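Local coordinates for protein 4-oxalocrotonate decarboxylase NahK (Pseudomonas putida, PDB 5D2K) that catalyses the metal-assisted decarboxylation of (3E)-2-oxohex-3-enedioate to 2-oxopent-4-enoate and carbon dioxide, a step of naphthalene degradation, at residues I113-S118 against V192-N197; V142-E147 against V256-L261. The protein carries 1 engineered substitution. All blocks are in the same frame, centred on the assembly; numbering follows the deposited sequence. Where two conformers were deposited one is given.

Contact 1: I113-S118 against V192-N197; sequences IEAEIS and VVMEKN. With MG (magnesium ion), chain C; OOG (2-oxoadipic acid), chain D.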
loop_
_atom_site.group_PDB
_atom_site.type_symbol
_atom_site.label_atom_id
_atom_site.label_comp_id
_atom_site.label_asym_id
_atom_site.label_seq_id
_atom_site.Cartn_x
_atom_site.Cartn_y
_atom_site.Cartn_z
ATOM N N ILE A 113 -2.574 -5.050 9.976
ATOM C CA ILE A 113 -2.591 -5.787 8.712
ATOM C C ILE A 113 -3.872 -5.538 7.928
ATOM O O ILE A 113 -4.929 -5.291 8.507
ATOM C CB ILE A 113 -2.421 -7.311 8.888
ATOM C CG1 ILE A 113 -3.505 -7.885 9.805
ATOM C CG2 ILE A 113 -1.022 -7.644 9.394
ATOM C CD1 ILE A 113 -3.656 -9.389 9.655
ATOM N N GLU A 114 -3.736 -5.614 6.606
ATOM C CA GLU A 114 -4.831 -5.456 5.639
ATOM C C GLU A 114 -4.795 -6.610 4.652
ATOM O O GLU A 114 -3.723 -7.006 4.193
ATOM C CB GLU A 114 -4.698 -4.141 4.840
ATOM C CG GLU A 114 -4.490 -2.880 5.644
ATOM C CD GLU A 114 -4.251 -1.646 4.769
ATOM O OE1 GLU A 114 -3.436 -1.692 3.822
ATOM O OE2 GLU A 114 -4.868 -0.608 5.050
ATOM N N ALA A 115 -5.959 -7.137 4.279
ATOM C CA ALA A 115 -6.001 -8.141 3.217
ATOM C C ALA A 115 -6.231 -7.501 1.853
ATOM O O ALA A 115 -7.145 -6.696 1.685
ATOM C CB ALA A 115 -7.084 -9.169 3.503
ATOM N N GLU A 116 -5.388 -7.848 0.880
ATOM C CA GLU A 116 -5.465 -7.235 -0.454
ATOM C C GLU A 116 -5.294 -8.255 -1.564
ATOM O O GLU A 116 -4.886 -9.393 -1.326
ATOM C CB GLU A 116 -4.399 -6.130 -0.616
ATOM C CG GLU A 116 -4.309 -5.206 0.598
ATOM C CD GLU A 116 -3.662 -3.860 0.353
ATOM O OE1 GLU A 116 -3.434 -3.464 -0.807
ATOM O OE2 GLU A 116 -3.412 -3.170 1.357
ATOM N N ILE A 117 -5.615 -7.845 -2.785
ATOM C CA ILE A 117 -5.243 -8.648 -3.935
ATOM C C ILE A 117 -4.310 -7.804 -4.809
ATOM O O ILE A 117 -4.547 -6.610 -5.062
ATOM C CB ILE A 117 -6.492 -9.177 -4.715
ATOM C CG1 ILE A 117 -6.080 -10.199 -5.784
ATOM C CG2 ILE A 117 -7.295 -8.051 -5.312
ATOM C CD1 ILE A 117 -5.474 -11.506 -5.219
ATOM N N SER A 118 -3.196 -8.414 -5.192
ATOM C CA SER A 118 -2.222 -7.728 -6.029
ATOM C C SER A 118 -2.227 -8.279 -7.435
ATOM O O SER A 118 -2.692 -9.396 -7.676
ATOM C CB SER A 118 -0.812 -7.860 -5.454
ATOM O OG SER A 118 -0.765 -7.367 -4.138
ATOM N N VAL A 192 -12.571 -12.775 0.740
ATOM C CA VAL A 192 -11.377 -12.787 1.572
ATOM C C VAL A 192 -11.762 -12.836 3.053
ATOM O O VAL A 192 -12.593 -12.053 3.498
ATOM C CB VAL A 192 -10.510 -11.550 1.279
ATOM C CG1 VAL A 192 -9.212 -11.637 2.009
ATOM C CG2 VAL A 192 -10.249 -11.417 -0.222
ATOM N N VAL A 193 -11.167 -13.763 3.805
ATOM C CA VAL A 193 -11.475 -13.915 5.224
ATOM C C VAL A 193 -10.194 -13.802 6.035
ATOM O O VAL A 193 -9.301 -14.635 5.881
ATOM C CB VAL A 193 -12.144 -15.274 5.517
ATOM C CG1 VAL A 193 -12.429 -15.427 7.017
ATOM C CG2 VAL A 193 -13.428 -15.431 4.708
ATOM N N MET A 194 -10.124 -12.789 6.899
ATOM C CA MET A 194 -8.954 -12.558 7.751
ATOM C C MET A 194 -9.163 -13.196 9.117
ATOM O O MET A 194 -10.136 -12.882 9.814
ATOM C CB MET A 194 -8.683 -11.063 7.907
ATOM C CG MET A 194 -7.507 -10.705 8.828
ATOM S SD MET A 194 -7.443 -8.933 9.205
ATOM C CE MET A 194 -7.032 -8.233 7.606
ATOM N N GLU A 195 -8.254 -14.091 9.486
ATOM C CA GLU A 195 -8.263 -14.716 10.809
ATOM C C GLU A 195 -7.063 -14.230 11.618
ATOM O O GLU A 195 -5.968 -14.088 11.089
ATOM C CB GLU A 195 -8.242 -16.239 10.686
ATOM C CG GLU A 195 -9.431 -16.804 9.898
ATOM C CD GLU A 195 -9.381 -18.311 9.727
ATOM O OE1 GLU A 195 -8.371 -18.935 10.120
ATOM O OE2 GLU A 195 -10.360 -18.883 9.193
ATOM N N LYS A 196 -7.280 -13.965 12.900
ATOM C CA LYS A 196 -6.188 -13.590 13.799
ATOM C C LYS A 196 -6.291 -14.472 15.025
ATOM O O LYS A 196 -7.367 -14.589 15.617
ATOM C CB LYS A 196 -6.253 -12.111 14.179
ATOM C CG LYS A 196 -5.272 -11.669 15.280
ATOM C CD LYS A 196 -5.452 -10.180 15.574
ATOM C CE LYS A 196 -4.669 -9.705 16.782
ATOM N NZ LYS A 196 -5.072 -8.308 17.120
ATOM N N ASN A 197 -5.182 -15.115 15.379
ATOM C CA ASN A 197 -5.143 -15.980 16.554
ATOM C C ASN A 197 -6.297 -16.984 16.545
ATOM O O ASN A 197 -6.956 -17.221 17.562
ATOM C CB ASN A 197 -5.141 -15.119 17.823
ATOM C CG ASN A 197 -3.867 -14.291 17.953
ATOM O OD1 ASN A 197 -2.832 -14.661 17.400
ATOM N ND2 ASN A 197 -3.937 -13.168 18.673
HETATM MG MG MG C . -2.878 -1.290 1.834
HETATM C C2 OOG D . -2.761 4.402 4.711
HETATM C C3 OOG D . -2.530 3.126 3.920
HETATM C C4 OOG D . -3.755 2.770 3.104
HETATM C C6 OOG D . -4.885 0.675 2.038
HETATM O O4 OOG D . -4.780 -0.470 1.541
HETATM O O3 OOG D . -6.012 1.217 2.170
HETATM C C5 OOG D . -3.638 1.390 2.495
HETATM C C1 OOG D . -3.195 4.066 6.124
HETATM O O1 OOG D . -2.478 4.391 7.115
HETATM O O2 OOG D . -4.285 3.463 6.306
HETATM O O5 OOG D . -2.577 0.823 2.352
HETATM O O HOH W 1 -2.530 -0.970 -0.201
#
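Two beta sheets of the FAH-type fold pack face to face where M194 and V192 of strand 191-196 meet I113 and A115 of strand 112-121. The strands run nearly antiparallel, at 152°, but their axes stay 8.3 Å apart, so side chains and not backbone hydrogen bonds fill the space between them. M194 does most of the reaching. Its CG stands anti to the backbone N (chi1 178°), and the bend at chi3 (-68°) turns the terminal methyl over the opposite backbone, where CE lies 3.7 Å from both I113 O and A115 N. The sulphur passes the isoleucine obliquely, with I113 CD1 3.8 Å from M194 SD; a long, unbranched thioether can thread between a branched side chain and a peptide in this way. At A115 the sheets come close, and a lone methyl suits the place: A115 CB meets V192 CG1 at 3.6 Å.

In a strand, successive residues face opposite sides, and strand 112-121 uses this to be both core and active site. While I113 and A115 face the second sheet, E114 and E116 point away from it and hold the magnesium ion, E114 through OE1 at 2.1 Å and E116 through OE2 at 2.0 Å. The bound 2-oxoadipic acid chelates the same metal through O4 and O5, water 1 adds another ligand, and E147 completes the site. E116 OE1 accepts a hydrogen bond from that water at 2.7 Å, which links the carboxylate to the metal indirectly as well and probably restrains its rotation. E114 OE2 is engaged in a salt bridge with K77, whose charge probably offsets part of the negative charge gathered around the ion.

Contact 2: V142-E147 against V256-L261; sequences VIPTVE and VRYQGL. With MG (magnesium ion), chain C.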
loop_
_atom_site.group_PDB
_atom_site.type_symbol
_atom_site.label_atom_id
_atom_site.label_comp_id
_atom_site.label_asym_id
_atom_site.label_seq_id
_atom_site.Cartn_x
_atom_site.Cartn_y
_atom_site.Cartn_z
ATOM N N VAL A 142 -2.374 -12.682 -10.728
ATOM C CA VAL A 142 -2.804 -12.075 -9.474
ATOM C C VAL A 142 -2.114 -12.765 -8.293
ATOM O O VAL A 142 -1.747 -13.937 -8.398
ATOM C CB VAL A 142 -4.334 -12.142 -9.326
ATOM C CG1 VAL A 142 -4.998 -11.636 -10.614
ATOM C CG2 VAL A 142 -4.780 -13.560 -9.001
ATOM N N ILE A 143 -1.923 -12.019 -7.201
ATOM C CA ILE A 143 -1.195 -12.494 -6.024
ATOM C C ILE A 143 -1.898 -12.112 -4.725
ATOM O O ILE A 143 -1.973 -10.929 -4.397
ATOM C CB ILE A 143 0.234 -11.911 -5.979
ATOM C CG1 ILE A 143 1.042 -12.353 -7.204
ATOM C CG2 ILE A 143 0.946 -12.309 -4.694
ATOM C CD1 ILE A 143 2.406 -11.704 -7.275
ATOM N N PRO A 144 -2.409 -13.112 -3.977
ATOM C CA PRO A 144 -2.937 -12.810 -2.637
ATOM C C PRO A 144 -1.859 -12.151 -1.785
ATOM O O PRO A 144 -0.741 -12.663 -1.738
ATOM C CB PRO A 144 -3.319 -14.186 -2.093
ATOM C CG PRO A 144 -3.708 -14.962 -3.333
ATOM C CD PRO A 144 -2.656 -14.515 -4.358
ATOM N N THR A 145 -2.172 -11.011 -1.172
ATOM C CA THR A 145 -1.165 -10.226 -0.462
ATOM C C THR A 145 -1.747 -9.595 0.795
ATOM O O THR A 145 -2.796 -8.949 0.738
ATOM C CB THR A 145 -0.597 -9.085 -1.346
ATOM O OG1 THR A 145 -0.143 -9.608 -2.597
ATOM C CG2 THR A 145 0.569 -8.372 -0.658
ATOM N N VAL A 146 -1.055 -9.764 1.920
ATOM C CA VAL A 146 -1.411 -9.086 3.158
ATOM C C VAL A 146 -0.441 -7.932 3.384
ATOM O O VAL A 146 0.775 -8.149 3.400
ATOM C CB VAL A 146 -1.362 -10.054 4.364
ATOM C CG1 VAL A 146 -1.643 -9.314 5.682
ATOM C CG2 VAL A 146 -2.381 -11.167 4.174
ATOM N N GLU A 147 -0.949 -6.708 3.507
ATOM C CA GLU A 147 -0.067 -5.591 3.823
ATOM C C GLU A 147 0.067 -5.424 5.318
ATOM O O GLU A 147 -0.889 -5.615 6.050
ATOM C CB GLU A 147 -0.561 -4.266 3.232
ATOM C CG GLU A 147 0.600 -3.259 3.138
ATOM C CD GLU A 147 0.255 -1.916 2.502
ATOM O OE1 GLU A 147 -0.928 -1.647 2.204
ATOM O OE2 GLU A 147 1.198 -1.115 2.316
ATOM N N VAL A 256 -4.964 -15.332 6.229
ATOM C CA VAL A 256 -6.000 -14.740 5.389
ATOM C C VAL A 256 -6.354 -15.709 4.263
ATOM O O VAL A 256 -5.500 -16.101 3.468
ATOM C CB VAL A 256 -5.566 -13.391 4.811
ATOM C CG1 VAL A 256 -6.681 -12.823 3.958
ATOM C CG2 VAL A 256 -5.204 -12.409 5.931
ATOM N N ARG A 257 -7.620 -16.110 4.207
ATOM C CA ARG A 257 -8.067 -17.095 3.235
ATOM C C ARG A 257 -8.678 -16.398 2.036
ATOM O O ARG A 257 -9.523 -15.505 2.183
ATOM C CB ARG A 257 -9.079 -18.059 3.863
ATOM C CG ARG A 257 -8.574 -18.695 5.151
ATOM C CD ARG A 257 -9.570 -19.688 5.722
ATOM N NE ARG A 257 -9.099 -20.165 7.017
ATOM C CZ ARG A 257 -8.157 -21.088 7.167
ATOM N NH1 ARG A 257 -7.600 -21.653 6.104
ATOM N NH2 ARG A 257 -7.773 -21.448 8.383
ATOM N N TYR A 258 -8.220 -16.797 0.859
ATOM C CA TYR A 258 -8.682 -16.239 -0.398
ATOM C C TYR A 258 -9.489 -17.285 -1.128
ATOM O O TYR A 258 -8.986 -18.366 -1.400
ATOM C CB TYR A 258 -7.486 -15.781 -1.248
ATOM C CG TYR A 258 -6.797 -14.548 -0.703
ATOM C CD1 TYR A 258 -5.974 -14.624 0.420
ATOM C CD2 TYR A 258 -6.982 -13.301 -1.300
ATOM C CE1 TYR A 258 -5.355 -13.496 0.925
ATOM C CE2 TYR A 258 -6.362 -12.166 -0.802
ATOM C CZ TYR A 258 -5.560 -12.265 0.312
ATOM O OH TYR A 258 -4.943 -11.132 0.806
ATOM N N GLN A 259 -10.752 -16.968 -1.403
ATOM C CA GLN A 259 -11.656 -17.885 -2.097
ATOM C C GLN A 259 -11.017 -18.502 -3.344
ATOM O O GLN A 259 -10.677 -17.794 -4.297
ATOM C CB GLN A 259 -12.936 -17.143 -2.457
ATOM C CG GLN A 259 -13.987 -18.013 -3.117
ATOM C CD GLN A 259 -15.032 -17.189 -3.806
ATOM O OE1 GLN A 259 -14.844 -15.994 -4.026
ATOM N NE2 GLN A 259 -16.146 -17.821 -4.173
ATOM N N GLY A 260 -10.815 -19.821 -3.304
ATOM C CA GLY A 260 -10.245 -20.549 -4.428
ATOM C C GLY A 260 -8.757 -20.364 -4.674
ATOM O O GLY A 260 -8.212 -20.903 -5.643
ATOM N N LEU A 261 -8.092 -19.603 -3.809
ATOM C CA LEU A 261 -6.677 -19.281 -3.995
ATOM C C LEU A 261 -5.837 -19.559 -2.752
ATOM O O LEU A 261 -4.770 -18.978 -2.581
ATOM C CB LEU A 261 -6.504 -17.807 -4.391
ATOM C CG LEU A 261 -7.105 -17.359 -5.724
ATOM C CD1 LEU A 261 -6.897 -15.851 -5.886
ATOM C CD2 LEU A 261 -6.497 -18.126 -6.885
HETATM MG MG MG C . -2.878 -1.290 1.834
HETATM O O HOH W 1 -2.530 -0.970 -0.201
#
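Strands 139-149 and 253-258 face each other across the space between two sheets, nearly antiparallel at 159° with axes 8.6 Å apart, P144 lying opposite Y258 and V146 opposite V256. P144 lies over one face of the Y258 ring: its CB sits 3.5 Å from the ring centroid and only 4° off the normal, a CH-pi contact. Proline suits this spot because its rigid, apolar ring offers C-H groups to the aromatic face. Y258 CG is anti to its own carbonyl carbon (chi1 -71°), and the ring reaches from there toward the opposite strand, bringing OH to 3.1 Å from T145 O. The hydroxyl is hydrogen-bonded to the carbonyl oxygen of E116, on the strand next to T145, which satisfies a polar group in the interior.

On one side of this pair V146 CG2 meets V256 CG2 at 3.5 Å, two beta-branched side chains meeting methyl to methyl. On the other, a type II turn from Y258 to L261, with G260 at its positive-phi position, folds the chain back and brings L261 CB to 4.1 Å from P144 CG. T145 turns its side chain away, its OG1 donating to I143 O and also bonded to S118. An alanine in place of Y258 would probably leave P144 without its aromatic cover, open a gap between the sheets and deprive the E116 carbonyl of its phenol partner.

Beyond V146, E147 binds the magnesium ion through OE1 at 2.0 Å, while its OE2 forms a salt bridge with K69. The chemistry is thus divided: apolar packing and one phenol join the sheets, and the strand they hold supplies a carboxylate to the metal.

Both contacts are buried and join the same two sheets: strands 112-121 and 139-149 are neighbours in one, 191-196 and 253-258 in the other, and the centres lie about 7 Å apart. Between the side chains contact 1 is apolar, an unbranched methionine and a valine against an isoleucine and an alanine, whereas contact 2 adds an aromatic ring and its hydroxyl. The tyrosine hydroxyl already reaches the strand of contact 1, and V192 packs on V256 within the second sheet. On the far side of the first sheet, 113-118 provides two carboxylates and 142-147 one to a shared magnesium ion, which water 1 also ligates.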